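Local coordinates for engineered Protein OR366 (Synthetic construct, PDB 4RZP) that is a de novo designed protein of stacked armadillo-like helical repeats, with no established binding or catalytic activity, at residues E47-Q61 against A85-H97. Sequence-based numbering, arbitrary orientation.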
ATOM      1  N   GLU A  47      17.759  -5.767   6.669  1.00 55.28           N
ATOM      2  CA  GLU A  47      17.626  -6.887   7.603  1.00 62.76           C
ATOM      3  C   GLU A  47      17.072  -6.391   8.940  1.00 58.36           C
ATOM      4  O   GLU A  47      16.037  -6.874   9.410  1.00 56.46           O
ATOM      5  CB  GLU A  47      18.968  -7.592   7.826  1.00 74.84           C
ATOM      6  CG  GLU A  47      19.429  -8.469   6.668  1.00 87.01           C
ATOM      7  CD  GLU A  47      19.626  -7.709   5.347  1.00 95.69           C
ATOM      8  OE1 GLU A  47      20.393  -6.719   5.305  1.00 90.46           O
ATOM      9  OE2 GLU A  47      19.011  -8.110   4.337  1.00102.43           O
ATOM     10  N   LYS A  48      17.743  -5.394   9.513  1.00 50.36           N
ATOM     11  CA  LYS A  48      17.406  -4.884  10.842  1.00 64.27           C
ATOM     12  C   LYS A  48      16.011  -4.273  10.914  1.00 64.08           C
ATOM     13  O   LYS A  48      15.260  -4.515  11.868  1.00 62.05           O
ATOM     14  CB  LYS A  48      18.438  -3.840  11.307  1.00 74.25           C
ATOM     15  CG  LYS A  48      19.606  -4.400  12.139  1.00 71.43           C
ATOM     16  CD  LYS A  48      20.483  -5.321  11.305  1.00 75.32           C
ATOM     17  CE  LYS A  48      21.702  -5.795  12.073  1.00 78.42           C
ATOM     18  NZ  LYS A  48      22.596  -6.603  11.198  1.00 74.45           N
ATOM     19  N   LEU A  49      15.667  -3.471   9.915  1.00 60.62           N
ATOM     20  CA  LEU A  49      14.355  -2.844   9.890  1.00 54.08           C
ATOM     21  C   LEU A  49      13.261  -3.896   9.871  1.00 53.54           C
ATOM     22  O   LEU A  49      12.339  -3.843  10.677  1.00 60.42           O
ATOM     23  CB  LEU A  49      14.218  -1.918   8.684  1.00 52.99           C
ATOM     24  CG  LEU A  49      14.839  -0.528   8.846  1.00 55.80           C
ATOM     25  CD1 LEU A  49      14.670   0.247   7.560  1.00 70.61           C
ATOM     26  CD2 LEU A  49      14.195   0.223   9.990  1.00 51.28           C
ATOM     27  N   VAL A  50      13.372  -4.856   8.963  1.00 44.64           N
ATOM     28  CA  VAL A  50      12.358  -5.896   8.828  1.00 50.50           C
ATOM     29  C   VAL A  50      12.109  -6.671  10.133  1.00 57.82           C
ATOM     30  O   VAL A  50      10.964  -6.980  10.481  1.00 49.79           O
ATOM     31  CB  VAL A  50      12.739  -6.871   7.709  1.00 47.54           C
ATOM     32  CG1 VAL A  50      11.777  -8.021   7.650  1.00 44.02           C
ATOM     33  CG2 VAL A  50      12.710  -6.140   6.377  1.00 46.25           C
ATOM     34  N   GLU A  51      13.170  -6.961  10.876  1.00 65.43           N
ATOM     35  CA  GLU A  51      13.008  -7.692  12.125  1.00 63.91           C
ATOM     36  C   GLU A  51      12.335  -6.871  13.217  1.00 58.91           C
ATOM     37  O   GLU A  51      11.681  -7.432  14.081  1.00 74.55           O
ATOM     38  CB  GLU A  51      14.351  -8.208  12.620  1.00 69.91           C
ATOM     39  CG  GLU A  51      14.738  -9.499  11.930  1.00 83.59           C
ATOM     40  CD  GLU A  51      15.962 -10.147  12.533  1.00 95.39           C
ATOM     41  OE1 GLU A  51      16.018 -10.251  13.778  1.00100.22           O
ATOM     42  OE2 GLU A  51      16.865 -10.551  11.763  1.00 95.17           O
ATOM     43  N   LEU A  52      12.476  -5.551  13.179  1.00 49.32           N
ATOM     44  CA  LEU A  52      11.725  -4.697  14.097  1.00 50.63           C
ATOM     45  C   LEU A  52      10.218  -4.879  13.911  1.00 53.55           C
ATOM     46  O   LEU A  52       9.439  -4.614  14.812  1.00 48.36           O
ATOM     47  CB  LEU A  52      12.084  -3.220  13.898  1.00 61.57           C
ATOM     48  CG  LEU A  52      13.477  -2.703  14.269  1.00 62.02           C
ATOM     49  CD1 LEU A  52      13.491  -1.205  14.123  1.00 54.10           C
ATOM     50  CD2 LEU A  52      13.894  -3.103  15.671  1.00 62.39           C
ATOM     51  N   LEU A  53       9.802  -5.325  12.734  1.00 62.47           N
ATOM     52  CA  LEU A  53       8.379  -5.473  12.470  1.00 61.42           C
ATOM     53  C   LEU A  53       7.742  -6.592  13.307  1.00 53.71           C
ATOM     54  O   LEU A  53       6.518  -6.649  13.432  1.00 52.42           O
ATOM     55  CB  LEU A  53       8.143  -5.731  10.978  1.00 62.48           C
ATOM     56  CG  LEU A  53       8.800  -4.751  10.002  1.00 53.66           C
ATOM     57  CD1 LEU A  53       8.423  -5.097   8.571  1.00 52.32           C
ATOM     58  CD2 LEU A  53       8.414  -3.317  10.317  1.00 46.12           C
ATOM     59  N   THR A  54       8.566  -7.476  13.867  1.00 50.21           N
ATOM     60  CA  THR A  54       8.065  -8.591  14.670  1.00 56.15           C
ATOM     61  C   THR A  54       8.131  -8.330  16.195  1.00 58.70           C
ATOM     62  O   THR A  54       7.709  -9.175  16.978  1.00 54.77           O
ATOM     63  CB  THR A  54       8.837  -9.904  14.354  1.00 54.37           C
ATOM     64  OG1 THR A  54      10.091  -9.940  15.052  1.00 58.48           O
ATOM     65  CG2 THR A  54       9.099 -10.021  12.878  1.00 56.04           C
ATOM     66  N   HIS A  55       8.666  -7.183  16.618  1.00 55.75           N
ATOM     67  CA  HIS A  55       8.606  -6.825  18.034  1.00 66.24           C
ATOM     68  C   HIS A  55       7.224  -6.241  18.282  1.00 69.78           C
ATOM     69  O   HIS A  55       6.785  -5.399  17.505  1.00 51.93           O
ATOM     70  CB  HIS A  55       9.690  -5.815  18.446  1.00 61.93           C
ATOM     71  CG  HIS A  55      11.097  -6.298  18.244  1.00 72.59           C
ATOM     72  ND1 HIS A  55      12.202  -5.493  18.471  1.00 65.22           N
ATOM     73  CD2 HIS A  55      11.586  -7.481  17.798  1.00 77.02           C
ATOM     74  CE1 HIS A  55      13.301  -6.169  18.205  1.00 64.09           C
ATOM     75  NE2 HIS A  55      12.959  -7.381  17.789  1.00 71.61           N
ATOM     76  N   ASP A  56       6.538  -6.683  19.345  1.00 77.04           N
ATOM     77  CA  ASP A  56       5.191  -6.162  19.649  1.00 66.06           C
ATOM     78  C   ASP A  56       5.312  -4.836  20.398  1.00 54.25           C
ATOM     79  O   ASP A  56       5.085  -4.752  21.609  1.00 49.22           O
ATOM     80  CB  ASP A  56       4.342  -7.170  20.445  1.00 63.95           C
ATOM     81  CG  ASP A  56       2.856  -7.156  20.023  1.00 73.12           C
ATOM     82  OD1 ASP A  56       2.595  -7.009  18.804  1.00 88.23           O
ATOM     83  OD2 ASP A  56       1.955  -7.311  20.889  1.00 58.96           O
ATOM     84  N   ASP A  57       5.679  -3.808  19.640  1.00 49.09           N
ATOM     85  CA  ASP A  57       5.891  -2.479  20.163  1.00 47.52           C
ATOM     86  C   ASP A  57       5.408  -1.500  19.111  1.00 44.18           C
ATOM     87  O   ASP A  57       6.169  -1.069  18.243  1.00 47.67           O
ATOM     88  CB  ASP A  57       7.366  -2.258  20.503  1.00 58.11           C
ATOM     89  CG  ASP A  57       7.609  -0.970  21.264  1.00 68.52           C
ATOM     90  OD1 ASP A  57       6.673  -0.134  21.344  1.00 71.14           O
ATOM     91  OD2 ASP A  57       8.755  -0.785  21.751  1.00 70.61           O
ATOM     92  N   SER A  58       4.124  -1.184  19.203  1.00 40.41           N
ATOM     93  CA  SER A  58       3.423  -0.343  18.257  1.00 43.43           C
ATOM     94  C   SER A  58       4.263   0.777  17.637  1.00 50.71           C
ATOM     95  O   SER A  58       4.352   0.894  16.409  1.00 62.74           O
ATOM     96  CB  SER A  58       2.213   0.257  18.948  1.00 54.15           C
ATOM     97  OG  SER A  58       1.421   0.956  18.023  1.00 63.95           O
ATOM     98  N   LYS A  59       4.894   1.584  18.485  1.00 52.62           N
ATOM     99  CA  LYS A  59       5.661   2.730  17.997  1.00 54.90           C
ATOM    100  C   LYS A  59       6.874   2.260  17.197  1.00 62.17           C
ATOM    101  O   LYS A  59       7.200   2.841  16.158  1.00 59.08           O
ATOM    102  CB  LYS A  59       6.083   3.657  19.153  1.00 46.13           C
ATOM    103  CG  LYS A  59       6.917   3.011  20.258  1.00 49.04           C
ATOM    104  CD  LYS A  59       7.447   4.082  21.254  1.00 50.24           C
ATOM    105  CE  LYS A  59       8.234   3.466  22.412  1.00 46.34           C
ATOM    106  NZ  LYS A  59       7.384   2.513  23.224  1.00 46.16           N
ATOM    107  N   VAL A  60       7.527   1.195  17.649  1.00 66.17           N
ATOM    108  CA  VAL A  60       8.666   0.672  16.897  1.00 64.22           C
ATOM    109  C   VAL A  60       8.241   0.154  15.535  1.00 51.49           C
ATOM    110  O   VAL A  60       8.726   0.629  14.523  1.00 44.39           O
ATOM    111  CB  VAL A  60       9.392  -0.432  17.654  1.00 60.35           C
ATOM    112  CG1 VAL A  60      10.389  -1.145  16.729  1.00 48.14           C
ATOM    113  CG2 VAL A  60      10.098   0.183  18.863  1.00 57.99           C
ATOM    114  N   GLN A  61       7.331  -0.806  15.508  1.00 46.10           N
ATOM    115  CA  GLN A  61       6.750  -1.230  14.246  1.00 44.45           C
ATOM    116  C   GLN A  61       6.402  -0.066  13.305  1.00 44.42           C
ATOM    117  O   GLN A  61       6.768  -0.089  12.130  1.00 48.93           O
ATOM    118  CB  GLN A  61       5.514  -2.074  14.517  1.00 42.26           C
ATOM    119  CG  GLN A  61       5.871  -3.455  14.945  1.00 40.35           C
ATOM    120  CD  GLN A  61       4.752  -4.107  15.682  1.00 50.72           C
ATOM    121  OE1 GLN A  61       4.253  -3.549  16.654  1.00 63.47           O
ATOM    122  NE2 GLN A  61       4.381  -5.317  15.277  1.00 55.54           N
ATOM    123  N   ALA A  85      14.675  -8.837   1.090  1.00 56.90           N
ATOM    124  CA  ALA A  85      14.925  -8.818   2.529  1.00 54.19           C
ATOM    125  C   ALA A  85      13.690  -9.277   3.322  1.00 55.03           C
ATOM    126  O   ALA A  85      13.619  -9.117   4.545  1.00 47.29           O
ATOM    127  CB  ALA A  85      15.362  -7.427   2.969  1.00 46.68           C
ATOM    128  N   GLY A  86      12.723  -9.845   2.611  1.00 50.05           N
ATOM    129  CA  GLY A  86      11.604 -10.528   3.237  1.00 40.69           C
ATOM    130  C   GLY A  86      10.586  -9.631   3.918  1.00 42.25           C
ATOM    131  O   GLY A  86       9.885 -10.044   4.845  1.00 50.08           O
ATOM    132  N   ALA A  87      10.482  -8.399   3.450  1.00 47.78           N
ATOM    133  CA  ALA A  87       9.572  -7.447   4.065  1.00 50.14           C
ATOM    134  C   ALA A  87       8.124  -7.896   3.932  1.00 50.30           C
ATOM    135  O   ALA A  87       7.367  -7.861   4.904  1.00 50.58           O
ATOM    136  CB  ALA A  87       9.762  -6.053   3.448  1.00 49.35           C
ATOM    137  N   LEU A  88       7.744  -8.320   2.733  1.00 48.34           N
ATOM    138  CA  LEU A  88       6.349  -8.638   2.463  1.00 52.82           C
ATOM    139  C   LEU A  88       5.747  -9.624   3.476  1.00 54.25           C
ATOM    140  O   LEU A  88       4.632  -9.411   3.969  1.00 50.09           O
ATOM    141  CB  LEU A  88       6.194  -9.187   1.045  1.00 42.05           C
ATOM    142  CG  LEU A  88       6.007  -8.157  -0.063  1.00 40.67           C
ATOM    143  CD1 LEU A  88       7.249  -7.334  -0.300  1.00 62.97           C
ATOM    144  CD2 LEU A  88       5.708  -8.876  -1.313  1.00 54.39           C
ATOM    145  N   GLU A  89       6.483 -10.683   3.809  1.00 51.72           N
ATOM    146  CA  GLU A  89       5.989 -11.635   4.804  1.00 57.54           C
ATOM    147  C   GLU A  89       5.586 -10.945   6.115  1.00 58.70           C
ATOM    148  O   GLU A  89       4.462 -11.139   6.611  1.00 50.27           O
ATOM    149  CB  GLU A  89       7.029 -12.724   5.071  1.00 66.42           C
ATOM    150  CG  GLU A  89       6.443 -14.118   4.939  1.00 86.54           C
ATOM    151  CD  GLU A  89       7.419 -15.097   4.321  1.00102.37           C
ATOM    152  OE1 GLU A  89       8.514 -15.273   4.903  1.00112.83           O
ATOM    153  OE2 GLU A  89       7.100 -15.664   3.243  1.00102.90           O
ATOM    154  N   LYS A  90       6.499 -10.144   6.661  1.00 59.70           N
ATOM    155  CA  LYS A  90       6.241  -9.459   7.907  1.00 52.71           C
ATOM    156  C   LYS A  90       5.239  -8.328   7.717  1.00 43.57           C
ATOM    157  O   LYS A  90       4.398  -8.081   8.583  1.00 41.74           O
ATOM    158  CB  LYS A  90       7.547  -8.917   8.494  1.00 60.83           C
ATOM    159  CG  LYS A  90       8.729  -9.883   8.458  1.00 57.68           C
ATOM    160  CD  LYS A  90       8.567 -11.024   9.450  1.00 64.64           C
ATOM    161  CE  LYS A  90       9.736 -12.004   9.358  1.00 64.98           C
ATOM    162  NZ  LYS A  90       9.582 -13.188  10.252  1.00 67.60           N
ATOM    163  N   LEU A  91       5.337  -7.628   6.593  1.00 46.29           N
ATOM    164  CA  LEU A  91       4.450  -6.496   6.349  1.00 50.61           C
ATOM    165  C   LEU A  91       2.990  -6.923   6.333  1.00 50.58           C
ATOM    166  O   LEU A  91       2.147  -6.343   7.033  1.00 41.30           O
ATOM    167  CB  LEU A  91       4.791  -5.813   5.036  1.00 55.65           C
ATOM    168  CG  LEU A  91       5.990  -4.877   5.034  1.00 52.65           C
ATOM    169  CD1 LEU A  91       6.208  -4.418   3.592  1.00 59.22           C
ATOM    170  CD2 LEU A  91       5.744  -3.704   5.987  1.00 32.21           C
ATOM    171  N   VAL A  92       2.695  -7.944   5.537  1.00 56.52           N
ATOM    172  CA  VAL A  92       1.335  -8.454   5.490  1.00 52.21           C
ATOM    173  C   VAL A  92       0.905  -8.950   6.869  1.00 50.46           C
ATOM    174  O   VAL A  92      -0.235  -8.746   7.276  1.00 42.92           O
ATOM    175  CB  VAL A  92       1.174  -9.577   4.475  1.00 48.26           C
ATOM    176  CG1 VAL A  92      -0.267 -10.050   4.471  1.00 42.18           C
ATOM    177  CG2 VAL A  92       1.566  -9.095   3.094  1.00 48.92           C
ATOM    178  N   GLU A  93       1.823  -9.583   7.592  1.00 57.96           N
ATOM    179  CA  GLU A  93       1.561  -9.964   8.974  1.00 52.93           C
ATOM    180  C   GLU A  93       1.043  -8.771   9.793  1.00 48.89           C
ATOM    181  O   GLU A  93       0.001  -8.897  10.451  1.00 53.07           O
ATOM    182  CB  GLU A  93       2.817 -10.546   9.615  1.00 59.32           C
ATOM    183  CG  GLU A  93       2.747 -10.665  11.131  1.00 68.29           C
ATOM    184  CD  GLU A  93       1.657 -11.616  11.568  1.00 77.48           C
ATOM    185  OE1 GLU A  93       1.407 -12.603  10.841  1.00 84.84           O
ATOM    186  OE2 GLU A  93       1.071 -11.395  12.645  1.00 78.78           O
ATOM    187  N   LEU A  94       1.729  -7.621   9.726  1.00 41.35           N
ATOM    188  CA  LEU A  94       1.337  -6.431  10.505  1.00 43.78           C
ATOM    189  C   LEU A  94      -0.092  -5.942  10.241  1.00 55.52           C
ATOM    190  O   LEU A  94      -0.625  -5.171  11.036  1.00 69.27           O
ATOM    191  CB  LEU A  94       2.280  -5.264  10.233  1.00 43.85           C
ATOM    192  CG  LEU A  94       3.732  -5.328  10.710  1.00 51.16           C
ATOM    193  CD1 LEU A  94       4.515  -4.108  10.210  1.00 37.98           C
ATOM    194  CD2 LEU A  94       3.755  -5.399  12.209  1.00 60.05           C
ATOM    195  N   LEU A  95      -0.703  -6.365   9.132  1.00 48.13           N
ATOM    196  CA  LEU A  95      -2.036  -5.893   8.768  1.00 44.46           C
ATOM    197  C   LEU A  95      -3.139  -6.491   9.630  1.00 54.91           C
ATOM    198  O   LEU A  95      -4.250  -5.963   9.669  1.00 66.59           O
ATOM    199  CB  LEU A  95      -2.353  -6.216   7.309  1.00 45.92           C
ATOM    200  CG  LEU A  95      -1.575  -5.597   6.154  1.00 43.70           C
ATOM    201  CD1 LEU A  95      -2.151  -6.127   4.849  1.00 44.76           C
ATOM    202  CD2 LEU A  95      -1.603  -4.079   6.180  1.00 43.21           C
ATOM    203  N   THR A  96      -2.848  -7.599  10.305  1.00 58.43           N
ATOM    204  CA  THR A  96      -3.853  -8.276  11.130  1.00 66.55           C
ATOM    205  C   THR A  96      -3.910  -7.828  12.609  1.00 65.14           C
ATOM    206  O   THR A  96      -4.889  -8.104  13.300  1.00 56.33           O
ATOM    207  CB  THR A  96      -3.636  -9.786  11.096  1.00 70.85           C
ATOM    208  OG1 THR A  96      -2.245 -10.072  11.302  1.00 67.03           O
ATOM    209  CG2 THR A  96      -4.046 -10.325   9.748  1.00 78.60           C
ATOM    210  N   HIS A  97      -2.875  -7.150  13.098  1.00 67.76           N
ATOM    211  CA  HIS A  97      -2.907  -6.623  14.459  1.00 63.07           C
ATOM    212  C   HIS A  97      -3.655  -5.323  14.397  1.00 65.76           C
ATOM    213  O   HIS A  97      -3.230  -4.407  13.699  1.00 61.93           O
ATOM    214  CB  HIS A  97      -1.508  -6.386  15.014  1.00 64.80           C
ATOM    215  CG  HIS A  97      -0.560  -7.515  14.769  1.00 80.09           C
ATOM    216  ND1 HIS A  97       0.804  -7.373  14.858  1.00 92.80           N
ATOM    217  CD2 HIS A  97      -0.785  -8.814  14.444  1.00 81.42           C
ATOM    218  CE1 HIS A  97       1.390  -8.529  14.582  1.00 93.34           C
ATOM    219  NE2 HIS A  97       0.443  -9.418  14.334  1.00 89.66           N
TER
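Val50 and Ala87 bring the two backbones to 5.7 Å between their CA atoms; helix 45-52 and helix 87-94 run side by side in the same direction, and past their C-terminal ends the chains spread to 9.6 Å between the CA atoms of Asp56 and His97. Val50 places CG2 on the carbonyl oxygen of Ala85 and near Ala87 CB, while CG1, anti to the backbone N (chi1 174°), lies 3.7 Å from Lys90 CG. The lysine chain bends at chi2 and crosses Val50 at about a right angle; its CD rests on Thr54 CG2. Leu53 enters beside it, CD1 touching Lys90 CB and Leu91 CD2, and CD2 meeting Leu94 CD1 at 4.0 Å. This is the stacking of equivalent helices in successive armadillo repeats, and Leu53 also packs on Ala64 and Leu68 of helix 58-71. Gln61 NE2 donates to Leu53 O at 3.1 Å, from above the carbonyl plane, and its OE1 takes a weak bond from Asp57 N. Leu94 CD2 lies against this amide; Gln61 NE2 sits at the ring edge of His97, near its plane, 4.1 Å from ND1 and beyond hydrogen-bond range, amide and ring planes 48° apart. A leucine in place of Gln61 would probably leave Leu53 O without this donor and the turn after helix 45-52 less firmly tied. His97 NE2 is held by Glu93 OE2 at 2.7 Å, through the oxygen's anti lone pair.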